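Local coordinates for protein metallo-beta-lactamase (Pseudomonas stutzeri, PDB 4ZEJ) that probably hydrolyses the beta-lactam ring of antibiotics to a substituted beta-amino acid, as a monomeric zinc-dependent class B enzyme of the metallo-beta-lactamase superfamily, at residues 85-89 and 111-115; 38-43 and 65-69. All coordinates share one frame; numbering follows the deposited sequence.

Interaction 1: 85-89 and 111-115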
# COMPACT_ATOMS: atom_id res chain seq x y z
N ILE A 85 1.21 -3.29 -12.16
CA ILE A 85 2.07 -2.26 -12.76
C ILE A 85 2.24 -2.46 -14.27
O ILE A 85 2.17 -1.48 -15.03
CB ILE A 85 3.46 -2.16 -12.05
CG1 ILE A 85 3.27 -1.47 -10.68
CG2 ILE A 85 4.46 -1.39 -12.90
CD1 ILE A 85 4.54 -1.32 -9.87
N LYS A 86 2.50 -3.69 -14.71
CA LYS A 86 2.66 -3.96 -16.15
C LYS A 86 1.40 -3.59 -16.93
O LYS A 86 1.48 -2.91 -17.97
CB LYS A 86 3.04 -5.43 -16.37
CG LYS A 86 3.14 -5.82 -17.83
CD LYS A 86 3.73 -7.20 -17.97
CE LYS A 86 3.66 -7.67 -19.40
NZ LYS A 86 4.42 -6.79 -20.32
N TRP A 87 0.24 -4.03 -16.42
CA TRP A 87 -1.05 -3.70 -17.03
C TRP A 87 -1.24 -2.19 -17.15
O TRP A 87 -1.61 -1.69 -18.21
CB TRP A 87 -2.22 -4.32 -16.25
CG TRP A 87 -3.53 -4.30 -17.00
CD1 TRP A 87 -4.07 -5.31 -17.74
CD2 TRP A 87 -4.46 -3.21 -17.09
NE1 TRP A 87 -5.27 -4.92 -18.28
CE2 TRP A 87 -5.54 -3.64 -17.89
CE3 TRP A 87 -4.49 -1.91 -16.56
CZ2 TRP A 87 -6.63 -2.82 -18.18
CZ3 TRP A 87 -5.57 -1.10 -16.85
CH2 TRP A 87 -6.62 -1.55 -17.65
N LEU A 88 -0.94 -1.47 -16.07
CA LEU A 88 -1.05 -0.00 -16.06
C LEU A 88 -0.10 0.63 -17.08
O LEU A 88 -0.52 1.49 -17.87
CB LEU A 88 -0.82 0.57 -14.65
CG LEU A 88 -1.89 0.20 -13.62
CD1 LEU A 88 -1.44 0.50 -12.20
CD2 LEU A 88 -3.22 0.88 -13.88
N ASN A 89 1.16 0.18 -17.07
CA ASN A 89 2.16 0.65 -18.05
C ASN A 89 1.67 0.47 -19.48
O ASN A 89 1.74 1.41 -20.29
CB ASN A 89 3.52 -0.05 -17.87
CG ASN A 89 4.24 0.35 -16.58
OD1 ASN A 89 3.90 1.36 -15.94
ND2 ASN A 89 5.23 -0.44 -16.18
N GLU A 111 8.42 -6.12 -13.87
CA GLU A 111 8.20 -4.85 -14.54
C GLU A 111 8.29 -3.71 -13.52
O GLU A 111 7.59 -3.74 -12.53
CB GLU A 111 6.81 -4.88 -15.17
CG GLU A 111 6.65 -3.98 -16.35
CD GLU A 111 7.55 -4.39 -17.50
OE1 GLU A 111 8.48 -3.63 -17.80
OE2 GLU A 111 7.34 -5.48 -18.08
N PRO A 112 9.19 -2.73 -13.75
CA PRO A 112 9.31 -1.62 -12.79
C PRO A 112 8.26 -0.56 -13.05
O PRO A 112 7.66 -0.51 -14.13
CB PRO A 112 10.72 -1.08 -13.06
CG PRO A 112 10.94 -1.36 -14.50
CD PRO A 112 10.21 -2.64 -14.81
N ALA A 113 8.04 0.31 -12.06
CA ALA A 113 7.19 1.48 -12.26
C ALA A 113 7.86 2.42 -13.27
O ALA A 113 9.08 2.42 -13.39
CB ALA A 113 6.94 2.19 -10.93
N LYS A 114 7.06 3.17 -14.01
CA LYS A 114 7.59 4.06 -15.05
C LYS A 114 8.38 5.23 -14.44
O LYS A 114 9.36 5.68 -15.02
CB LYS A 114 6.49 4.59 -15.97
CG LYS A 114 6.98 5.60 -17.00
CD LYS A 114 5.90 6.01 -18.00
CE LYS A 114 6.44 7.06 -18.95
NZ LYS A 114 5.36 7.96 -19.42
N TYR A 115 7.91 5.71 -13.29
CA TYR A 115 8.54 6.83 -12.60
C TYR A 115 9.06 6.43 -11.23
O TYR A 115 8.45 5.60 -10.53
CB TYR A 115 7.54 7.97 -12.44
CG TYR A 115 7.01 8.50 -13.75
CD1 TYR A 115 7.82 9.27 -14.58
CD2 TYR A 115 5.71 8.23 -14.16
CE1 TYR A 115 7.34 9.76 -15.78
CE2 TYR A 115 5.22 8.73 -15.36
CZ TYR A 115 6.04 9.49 -16.16
OH TYR A 115 5.58 9.99 -17.36
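Asn89, Ile85 and Lys86, on one side of the short helix 85-90, meet the loop that leads from helix 99-107 into strand 115-117, the edge strand of the seven-stranded sheet in the metallo-beta-lactamase fold. The amide of Asn89 reaches across: ND2 donates to Pro112 O at 3.2 Å in a moderately bent bond, with an N-H...O angle of 147°, and the acceptor lies close to the plane of the amide. Because CG sits beside the backbone N and anti to the carbonyl carbon (chi1 -69°), the amide projects from the helix toward the loop. Its other end is occupied as well, OD1 being hydrogen-bonded to Thr95 OG1, a hydroxyl that also pairs with Lys114 N; bonds at both ends should fix which way round the amide sits. One turn earlier, Ile85 turns its CG2 branch to the same carbonyl, 3.5 Å from Pro112 O, while its CD1 reaches Ala113 CB at 4.4 Å on the buried side. Glu111 lies on the solvent side. Its CG lies 3.8 Å from Asn89 ND2 and 3.9 Å from Lys86 CB, and its carboxylate plane stands 78° from the Asn89 amide. A bend at chi2 turns that carboxylate outward, across the Lys86 chain, its OE2 nearest Lys86 NZ and CD. The charged ends make a long, probably weak salt bridge, Lys86 NZ lying 3.9 Å from Glu111 OE2.

Interaction 2: 38-43 and 65-69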
# COMPACT_ATOMS: atom_id res chain seq x y z
N ILE A 38 -9.57 10.25 -4.20
CA ILE A 38 -10.23 11.19 -5.08
C ILE A 38 -10.00 12.62 -4.58
O ILE A 38 -10.01 12.89 -3.38
CB ILE A 38 -11.76 10.93 -5.16
CG1 ILE A 38 -12.07 9.47 -5.50
CG2 ILE A 38 -12.43 11.86 -6.16
CD1 ILE A 38 -11.58 8.98 -6.84
N ASP A 39 -9.78 13.55 -5.52
CA ASP A 39 -9.70 14.97 -5.19
C ASP A 39 -10.01 15.77 -6.44
O ASP A 39 -9.35 15.59 -7.46
CB ASP A 39 -8.29 15.32 -4.68
CG ASP A 39 -8.24 16.66 -4.00
OD1 ASP A 39 -8.84 16.80 -2.91
OD2 ASP A 39 -7.58 17.59 -4.53
N LYS A 40 -11.05 16.61 -6.38
CA LYS A 40 -11.38 17.54 -7.46
C LYS A 40 -11.43 16.85 -8.84
O LYS A 40 -10.76 17.29 -9.78
CB LYS A 40 -10.36 18.69 -7.49
CG LYS A 40 -10.20 19.43 -6.17
CD LYS A 40 -9.23 20.59 -6.32
CE LYS A 40 -8.78 21.14 -4.97
NZ LYS A 40 -9.84 21.97 -4.32
N GLY A 41 -12.18 15.76 -8.94
CA GLY A 41 -12.33 15.05 -10.22
C GLY A 41 -11.17 14.13 -10.64
O GLY A 41 -11.28 13.44 -11.67
N ASN A 42 -10.08 14.13 -9.88
CA ASN A 42 -8.91 13.27 -10.16
C ASN A 42 -8.92 12.06 -9.23
O ASN A 42 -9.47 12.15 -8.15
CB ASN A 42 -7.62 14.04 -9.93
CG ASN A 42 -7.50 15.25 -10.82
OD1 ASN A 42 -7.72 15.16 -12.02
ND2 ASN A 42 -7.15 16.40 -10.24
N ALA A 43 -8.33 10.95 -9.68
CA ALA A 43 -8.17 9.73 -8.88
C ALA A 43 -6.71 9.29 -8.91
O ALA A 43 -6.01 9.47 -9.91
CB ALA A 43 -9.05 8.61 -9.41
N ASN A 65 -16.99 6.21 -13.46
CA ASN A 65 -17.42 7.28 -12.56
C ASN A 65 -16.88 8.68 -12.89
O ASN A 65 -17.08 9.63 -12.11
CB ASN A 65 -17.12 6.89 -11.11
CG ASN A 65 -18.06 5.82 -10.62
OD1 ASN A 65 -19.20 6.12 -10.24
ND2 ASN A 65 -17.62 4.57 -10.67
N GLY A 66 -16.22 8.82 -14.04
CA GLY A 66 -15.87 10.12 -14.59
C GLY A 66 -14.60 10.74 -14.04
O GLY A 66 -14.33 11.91 -14.28
N TYR A 67 -13.79 9.96 -13.31
CA TYR A 67 -12.58 10.48 -12.70
C TYR A 67 -11.40 10.37 -13.65
O TYR A 67 -11.28 9.41 -14.42
CB TYR A 67 -12.23 9.73 -11.42
CG TYR A 67 -13.25 9.88 -10.32
CD1 TYR A 67 -13.55 11.14 -9.79
CD2 TYR A 67 -13.91 8.77 -9.79
CE1 TYR A 67 -14.49 11.29 -8.78
CE2 TYR A 67 -14.84 8.90 -8.78
CZ TYR A 67 -15.13 10.17 -8.28
OH TYR A 67 -16.06 10.31 -7.28
N GLU A 68 -10.52 11.37 -13.56
CA GLU A 68 -9.27 11.36 -14.30
C GLU A 68 -8.19 10.63 -13.51
O GLU A 68 -7.82 11.06 -12.42
CB GLU A 68 -8.80 12.79 -14.57
CG GLU A 68 -7.75 12.88 -15.65
CD GLU A 68 -8.21 12.19 -16.92
OE1 GLU A 68 -9.29 12.56 -17.45
OE2 GLU A 68 -7.51 11.26 -17.37
N LEU A 69 -7.67 9.54 -14.07
CA LEU A 69 -6.74 8.68 -13.33
C LEU A 69 -5.33 9.19 -13.53
O LEU A 69 -4.77 9.06 -14.61
CB LEU A 69 -6.86 7.23 -13.78
CG LEU A 69 -5.95 6.21 -13.10
CD1 LEU A 69 -6.08 6.24 -11.58
CD2 LEU A 69 -6.27 4.83 -13.64
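Ile38 lies across one face of the Tyr67 ring, its CD1 3.7 Å from the ring centroid and only 10° off the normal, a CH-pi contact. The Ile38 CG2 branch comes down nearer the hydroxyl end, 3.4 Å from Tyr67 CE1. Asn65 O sits over the opposite face, so the ring lies between a methyl group and a carbonyl oxygen. The Tyr67 rotamer, with CG anti to the carbonyl carbon (chi1 -64°), brings the ring beside Ile38 and Gly41, whose O meets its edge in plane. Nearer the backbone, Ala43 CB packs against Tyr67 CB at 3.9 Å, and Ile62 of helix 52-64 touches both side chains. Outward, the backbones pair in parallel: Glu68 N donates to Gly41 O at 2.9 Å, and Ala43 N to Glu68 O at 2.8 Å. On the outer side, Asn42 OD1 lies 3.6 Å from Glu68 CB, while the Glu68 carboxylate leads away. The type I' turn Asp39-Asn42 leads into strand 42-46, and Gly66, C' residue of a Schellman motif, leads from helix 52-64 into strand 68-73; the contact pairs the beginnings of the two parallel strands of a beta-alpha-beta unit.

Overall arrangement
Both contacts are partly buried and belong to the part of the fold built on the seven-stranded sheet. Ile85 and Ala113 are the buried residues of interaction 1, Ile38, Ala43 and Leu69 those of interaction 2; Lys86, Glu111 and Glu68 are exposed. Interaction 2 joins neighbouring strands, so backbone hydrogen bonds carry it, with apolar side chains round one tyrosine ring on one face and polar ones on the other. Interaction 1 sets a helix against a loop through side chains: one hydrogen bond from a side-chain amide to a backbone carbonyl, aliphatic packing and a long ion pair. Helix 52-64 packs on both helix 85-90, through Val59 on Leu88, and the Tyr67 region, through Ile62.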